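Local coordinates for protein type II restriction enzyme SfiI (PDB 2EZV) that recognises the double-stranded DNA sequence GGCC-N5-GGCC and cleaves within its spacer, working as a tetrameric type II restriction endonuclease, at residues Q95-E106 and A154-Y165. Residues are numbered along the deposited sequence; the frame is centred on the assembly and turned at random.
Sequences QVLLVDAKASTE and AVTTSIFVHFYY. With CA (calcium ion), chain F; nucleotides of chain A.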
loop_
_atom_site.group_PDB
_atom_site.type_symbol
_atom_site.label_atom_id
_atom_site.label_comp_id
_atom_site.label_asym_id
_atom_site.label_seq_id
_atom_site.Cartn_x
_atom_site.Cartn_y
_atom_site.Cartn_z
ATOM N N GLN D 95 7.975 10.693 -13.123
ATOM C CA GLN D 95 9.224 9.963 -13.280
ATOM C C GLN D 95 9.080 8.457 -13.452
ATOM O O GLN D 95 8.186 7.836 -12.884
ATOM C CB GLN D 95 10.107 10.252 -12.061
ATOM C CG GLN D 95 11.379 9.425 -11.924
ATOM C CD GLN D 95 12.117 9.714 -10.612
ATOM O OE1 GLN D 95 11.578 9.503 -9.520
ATOM N NE2 GLN D 95 13.355 10.195 -10.716
ATOM N N VAL D 96 9.971 7.878 -14.255
ATOM C CA VAL D 96 10.006 6.436 -14.462
ATOM C C VAL D 96 11.263 5.967 -13.732
ATOM O O VAL D 96 12.373 6.116 -14.241
ATOM C CB VAL D 96 10.136 6.065 -15.953
ATOM C CG1 VAL D 96 10.226 4.558 -16.094
ATOM C CG2 VAL D 96 8.944 6.579 -16.740
ATOM N N LEU D 97 11.107 5.433 -12.526
ATOM C CA LEU D 97 12.276 4.964 -11.780
ATOM C C LEU D 97 12.713 3.620 -12.327
ATOM O O LEU D 97 11.915 2.684 -12.393
ATOM C CB LEU D 97 11.973 4.824 -10.279
ATOM C CG LEU D 97 13.108 4.203 -9.444
ATOM C CD1 LEU D 97 14.409 4.960 -9.700
ATOM C CD2 LEU D 97 12.769 4.251 -7.959
ATOM N N LEU D 98 13.980 3.537 -12.722
ATOM C CA LEU D 98 14.559 2.306 -13.266
ATOM C C LEU D 98 15.776 1.910 -12.448
ATOM O O LEU D 98 16.731 2.678 -12.342
ATOM C CB LEU D 98 15.011 2.520 -14.717
ATOM C CG LEU D 98 14.064 2.368 -15.912
ATOM C CD1 LEU D 98 12.641 2.639 -15.510
ATOM C CD2 LEU D 98 14.516 3.309 -17.025
ATOM N N VAL D 99 15.750 0.731 -11.845
ATOM C CA VAL D 99 16.919 0.307 -11.103
ATOM C C VAL D 99 17.208 -1.137 -11.440
ATOM O O VAL D 99 16.305 -1.954 -11.631
ATOM C CB VAL D 99 16.779 0.531 -9.557
ATOM C CG1 VAL D 99 15.462 1.185 -9.236
ATOM C CG2 VAL D 99 16.972 -0.762 -8.810
ATOM N N ASP D 100 18.489 -1.442 -11.538
ATOM C CA ASP D 100 18.897 -2.775 -11.898
ATOM C C ASP D 100 19.810 -3.359 -10.849
ATOM O O ASP D 100 20.749 -2.702 -10.404
ATOM C CB ASP D 100 19.595 -2.732 -13.246
ATOM C CG ASP D 100 19.561 -4.058 -13.944
ATOM O OD1 ASP D 100 20.609 -4.749 -13.953
ATOM O OD2 ASP D 100 18.471 -4.409 -14.466
ATOM N N ALA D 101 19.525 -4.597 -10.460
ATOM C CA ALA D 101 20.315 -5.291 -9.453
ATOM C C ALA D 101 21.392 -6.172 -10.100
ATOM O O ALA D 101 21.145 -6.833 -11.112
ATOM C CB ALA D 101 19.397 -6.136 -8.570
ATOM N N LYS D 102 22.583 -6.165 -9.506
ATOM C CA LYS D 102 23.719 -6.946 -9.996
ATOM C C LYS D 102 24.362 -7.652 -8.814
ATOM O O LYS D 102 24.358 -7.138 -7.694
ATOM C CB LYS D 102 24.794 -6.046 -10.626
ATOM C CG LYS D 102 24.347 -5.133 -11.746
ATOM C CD LYS D 102 23.982 -5.903 -12.997
ATOM C CE LYS D 102 23.708 -4.946 -14.152
ATOM N NZ LYS D 102 23.334 -5.661 -15.408
ATOM N N ALA D 103 24.916 -8.828 -9.072
ATOM C CA ALA D 103 25.605 -9.586 -8.043
ATOM C C ALA D 103 26.984 -9.810 -8.624
ATOM O O ALA D 103 27.113 -10.231 -9.770
ATOM C CB ALA D 103 24.914 -10.901 -7.805
ATOM N N SER D 104 28.020 -9.522 -7.851
ATOM C CA SER D 104 29.370 -9.687 -8.353
ATOM C C SER D 104 30.369 -9.932 -7.251
ATOM O O SER D 104 30.145 -9.564 -6.098
ATOM C CB SER D 104 29.789 -8.448 -9.153
ATOM O OG SER D 104 31.183 -8.451 -9.423
ATOM N N THR D 105 31.472 -10.567 -7.631
ATOM C CA THR D 105 32.564 -10.871 -6.724
ATOM C C THR D 105 33.614 -9.770 -6.849
ATOM O O THR D 105 34.640 -9.808 -6.174
ATOM C CB THR D 105 33.216 -12.216 -7.078
ATOM O OG1 THR D 105 33.590 -12.210 -8.463
ATOM C CG2 THR D 105 32.242 -13.364 -6.815
ATOM N N GLU D 106 33.354 -8.801 -7.727
ATOM C CA GLU D 106 34.260 -7.671 -7.930
ATOM C C GLU D 106 33.641 -6.403 -7.325
ATOM O O GLU D 106 32.452 -6.138 -7.509
ATOM C CB GLU D 106 34.533 -7.464 -9.426
ATOM C CG GLU D 106 35.205 -8.647 -10.113
ATOM C CD GLU D 106 35.561 -8.368 -11.568
ATOM O OE1 GLU D 106 36.383 -7.452 -11.822
ATOM O OE2 GLU D 106 35.024 -9.064 -12.460
ATOM N N ALA D 154 7.526 11.604 -18.705
ATOM C CA ALA D 154 7.912 11.148 -17.374
ATOM C C ALA D 154 9.395 10.809 -17.455
ATOM O O ALA D 154 9.791 9.830 -18.099
ATOM C CB ALA D 154 7.104 9.914 -16.970
ATOM N N VAL D 155 10.213 11.629 -16.811
ATOM C CA VAL D 155 11.654 11.436 -16.831
ATOM C C VAL D 155 12.133 10.074 -16.373
ATOM O O VAL D 155 11.636 9.508 -15.397
ATOM C CB VAL D 155 12.378 12.452 -15.949
ATOM C CG1 VAL D 155 13.692 12.856 -16.619
ATOM C CG2 VAL D 155 11.476 13.635 -15.678
ATOM N N THR D 156 13.140 9.584 -17.076
ATOM C CA THR D 156 13.764 8.305 -16.799
ATOM C C THR D 156 14.953 8.541 -15.881
ATOM O O THR D 156 15.779 9.410 -16.148
ATOM C CB THR D 156 14.247 7.654 -18.134
ATOM O OG1 THR D 156 13.309 6.650 -18.537
ATOM C CG2 THR D 156 15.630 7.045 -17.993
ATOM N N THR D 157 15.029 7.785 -14.795
ATOM C CA THR D 157 16.146 7.902 -13.866
ATOM C C THR D 157 16.730 6.511 -13.677
ATOM O O THR D 157 16.057 5.604 -13.182
ATOM C CB THR D 157 15.702 8.479 -12.504
ATOM O OG1 THR D 157 15.273 9.829 -12.686
ATOM C CG2 THR D 157 16.863 8.462 -11.497
ATOM N N SER D 158 17.992 6.355 -14.064
ATOM C CA SER D 158 18.669 5.065 -13.998
ATOM C C SER D 158 19.514 4.823 -12.764
ATOM O O SER D 158 20.406 5.613 -12.437
ATOM C CB SER D 158 19.533 4.886 -15.243
ATOM O OG SER D 158 18.741 5.023 -16.410
ATOM N N ILE D 159 19.251 3.699 -12.105
ATOM C CA ILE D 159 19.972 3.338 -10.895
ATOM C C ILE D 159 20.426 1.876 -10.849
ATOM O O ILE D 159 19.721 0.979 -11.305
ATOM C CB ILE D 159 19.098 3.648 -9.675
ATOM C CG1 ILE D 159 18.786 5.147 -9.686
ATOM C CG2 ILE D 159 19.816 3.244 -8.372
ATOM C CD1 ILE D 159 17.705 5.556 -8.754
ATOM N N PHE D 160 21.607 1.650 -10.288
ATOM C CA PHE D 160 22.155 0.305 -10.176
ATOM C C PHE D 160 22.585 -0.057 -8.763
ATOM O O PHE D 160 23.359 0.666 -8.129
ATOM C CB PHE D 160 23.345 0.131 -11.120
ATOM C CG PHE D 160 22.965 0.119 -12.570
ATOM C CD1 PHE D 160 22.670 1.300 -13.236
ATOM C CD2 PHE D 160 22.879 -1.083 -13.262
ATOM C CE1 PHE D 160 22.293 1.284 -14.573
ATOM C CE2 PHE D 160 22.504 -1.112 -14.596
ATOM C CZ PHE D 160 22.209 0.074 -15.255
ATOM N N VAL D 161 22.069 -1.181 -8.275
ATOM C CA VAL D 161 22.407 -1.668 -6.943
ATOM C C VAL D 161 23.319 -2.860 -7.214
ATOM O O VAL D 161 22.900 -3.850 -7.808
ATOM C CB VAL D 161 21.145 -2.110 -6.188
ATOM C CG1 VAL D 161 21.455 -2.333 -4.747
ATOM C CG2 VAL D 161 20.076 -1.054 -6.325
ATOM N N HIS D 162 24.570 -2.742 -6.786
ATOM C CA HIS D 162 25.594 -3.757 -7.020
ATOM C C HIS D 162 25.993 -4.501 -5.747
ATOM O O HIS D 162 26.678 -3.961 -4.872
ATOM C CB HIS D 162 26.802 -3.060 -7.654
ATOM C CG HIS D 162 27.944 -3.965 -7.977
ATOM N ND1 HIS D 162 28.745 -4.530 -7.009
ATOM C CD2 HIS D 162 28.451 -4.363 -9.167
ATOM C CE1 HIS D 162 29.699 -5.235 -7.589
ATOM N NE2 HIS D 162 29.544 -5.149 -8.898
ATOM N N PHE D 163 25.556 -5.750 -5.649
ATOM C CA PHE D 163 25.864 -6.563 -4.485
ATOM C C PHE D 163 27.229 -7.241 -4.622
ATOM O O PHE D 163 27.377 -8.229 -5.338
ATOM C CB PHE D 163 24.760 -7.608 -4.277
ATOM C CG PHE D 163 23.399 -7.012 -4.033
ATOM C CD1 PHE D 163 22.714 -6.361 -5.058
ATOM C CD2 PHE D 163 22.814 -7.073 -2.774
ATOM C CE1 PHE D 163 21.471 -5.780 -4.829
ATOM C CE2 PHE D 163 21.570 -6.493 -2.538
ATOM C CZ PHE D 163 20.899 -5.845 -3.567
ATOM N N TYR D 164 28.218 -6.677 -3.936
ATOM C CA TYR D 164 29.582 -7.190 -3.933
ATOM C C TYR D 164 29.679 -8.283 -2.872
ATOM O O TYR D 164 29.538 -8.014 -1.675
ATOM C CB TYR D 164 30.547 -6.054 -3.606
ATOM C CG TYR D 164 31.954 -6.498 -3.310
ATOM C CD1 TYR D 164 32.564 -6.167 -2.104
ATOM C CD2 TYR D 164 32.680 -7.251 -4.237
ATOM C CE1 TYR D 164 33.863 -6.571 -1.822
ATOM C CE2 TYR D 164 33.979 -7.661 -3.968
ATOM C CZ TYR D 164 34.566 -7.317 -2.757
ATOM O OH TYR D 164 35.858 -7.710 -2.479
ATOM N N TYR D 165 29.928 -9.515 -3.302
ATOM C CA TYR D 165 29.999 -10.620 -2.349
ATOM C C TYR D 165 31.124 -11.605 -2.652
ATOM O O TYR D 165 31.864 -11.458 -3.627
ATOM C CB TYR D 165 28.670 -11.386 -2.358
ATOM C CG TYR D 165 28.560 -12.304 -3.550
ATOM C CD1 TYR D 165 28.851 -13.661 -3.433
ATOM C CD2 TYR D 165 28.274 -11.797 -4.822
ATOM C CE1 TYR D 165 28.873 -14.490 -4.550
ATOM C CE2 TYR D 165 28.291 -12.619 -5.948
ATOM C CZ TYR D 165 28.595 -13.962 -5.803
ATOM O OH TYR D 165 28.644 -14.780 -6.907
HETATM CA CA CA F . 19.873 -7.173 -13.560
ATOM P P DG A 14 24.430 -10.635 -12.409
ATOM O OP1 DG A 14 23.727 -10.552 -11.101
ATOM O OP2 DG A 14 24.555 -9.424 -13.261
ATOM O "O5'" DG A 14 25.896 -11.174 -12.132
ATOM C "C5'" DG A 14 26.679 -11.631 -13.214
ATOM C "C4'" DG A 14 27.473 -12.848 -12.813
ATOM O "O4'" DG A 14 27.694 -13.620 -14.007
ATOM C "C3'" DG A 14 28.858 -12.521 -12.267
ATOM O "O3'" DG A 14 29.311 -13.602 -11.453
ATOM C "C2'" DG A 14 29.684 -12.435 -13.533
ATOM C "C1'" DG A 14 29.044 -13.503 -14.409
ATOM N N9 DG A 14 29.052 -13.204 -15.834
ATOM C C8 DG A 14 28.418 -12.171 -16.485
ATOM N N7 DG A 14 28.641 -12.166 -17.771
ATOM C C5 DG A 14 29.467 -13.265 -17.977
ATOM C C6 DG A 14 30.047 -13.769 -19.163
ATOM O O6 DG A 14 29.949 -13.332 -20.315
ATOM N N1 DG A 14 30.813 -14.906 -18.913
ATOM C C2 DG A 14 30.998 -15.481 -17.676
ATOM N N2 DG A 14 31.770 -16.575 -17.626
ATOM N N3 DG A 14 30.464 -15.018 -16.567
ATOM C C4 DG A 14 29.718 -13.916 -16.789
ATOM P P DG A 15 30.498 -13.375 -10.395
ATOM O OP1 DG A 15 29.887 -13.492 -9.045
ATOM O OP2 DG A 15 31.255 -12.151 -10.755
ATOM O "O5'" DG A 15 31.440 -14.644 -10.615
ATOM C "C5'" DG A 15 30.898 -15.966 -10.585
ATOM C "C4'" DG A 15 31.876 -16.970 -11.156
ATOM O "O4'" DG A 15 32.073 -16.714 -12.572
ATOM C "C3'" DG A 15 33.268 -16.863 -10.535
ATOM O "O3'" DG A 15 33.924 -18.141 -10.577
ATOM C "C2'" DG A 15 33.951 -15.849 -11.435
ATOM C "C1'" DG A 15 33.387 -16.208 -12.800
ATOM N N9 DG A 15 33.298 -15.103 -13.752
ATOM C C8 DG A 15 32.715 -13.881 -13.537
ATOM N N7 DG A 15 32.778 -13.092 -14.575
ATOM C C5 DG A 15 33.447 -13.837 -15.535
ATOM C C6 DG A 15 33.812 -13.502 -16.870
ATOM O O6 DG A 15 33.604 -12.452 -17.488
ATOM N N1 DG A 15 34.482 -14.547 -17.494
ATOM C C2 DG A 15 34.767 -15.757 -16.916
ATOM N N2 DG A 15 35.424 -16.630 -17.696
ATOM N N3 DG A 15 34.435 -16.084 -15.672
ATOM C C4 DG A 15 33.780 -15.082 -15.044
ATOM P P DC A 16 34.987 -18.541 -9.432
ATOM O OP1 DC A 16 34.941 -20.019 -9.280
ATOM O OP2 DC A 16 34.781 -17.670 -8.248
ATOM O "O5'" DC A 16 36.388 -18.158 -10.070
ATOM C "C5'" DC A 16 36.438 -17.241 -11.142
ATOM C "C4'" DC A 16 37.224 -17.818 -12.290
ATOM O "O4'" DC A 16 36.890 -17.061 -13.473
ATOM C "C3'" DC A 16 38.725 -17.665 -12.113
ATOM O "O3'" DC A 16 39.427 -18.719 -12.770
ATOM C "C2'" DC A 16 38.992 -16.298 -12.709
ATOM C "C1'" DC A 16 37.957 -16.192 -13.825
ATOM N N1 DC A 16 37.385 -14.841 -13.939
ATOM C C2 DC A 16 37.335 -14.230 -15.187
ATOM O O2 DC A 16 37.774 -14.839 -16.168
ATOM N N3 DC A 16 36.810 -12.986 -15.293
ATOM C C4 DC A 16 36.352 -12.359 -14.206
ATOM N N4 DC A 16 35.846 -11.129 -14.357
ATOM C C5 DC A 16 36.392 -12.961 -12.919
ATOM C C6 DC A 16 36.910 -14.191 -12.831
#
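Val-99 and Ile-159 pair in parallel at the middle of the central sheet of a PDDEXK nuclease core, where strand 95-104 carries metal ligands and strand 154-165 runs alongside it. Their beta-branched side chains suit the tight space between sheet and helices: Ile-159 and Val-161 pack against helix 10-41, Val-99 against helix 49-62, and Leu-97 CD1 meets Ile-159 CD1 at 3.5 Å. At the buried start of this face, Gln-95 extends its amide, CG anti to the backbone N (chi1 171°); NE2 donates hydrogen bonds to Thr-157 OG1 (2.8 Å) and Thr-20, while OE1 is hydrogen-bonded to Arg-84. On the face of Asp-100 and Lys-102, a carboxylate suits calcium: Asp-100 OD1 and the backbone O of Ala-101 bind the ion together with Asp-79. Lys-102 NZ forms a salt bridge with Asp-100 OD1 (3.2 Å) and a hydrogen bond with Gln-116; the Phe-160 ring edge flanks its aliphatic CE. Towards the partly exposed end, Glu-106 OE2 accepts from N4 of DC16 of chain A. Thr-105 CG2 sits over the Tyr-165 ring, 4.2 Å from its centroid. An alanine in place of Tyr-165 would probably leave this methyl without its aromatic face and OP1 of DG15 without the tyrosine hydroxyl. That hydroxyl, Tyr-165 OH, makes a weak 2.8 Å hydrogen bond to OP1 of DG15 of chain A.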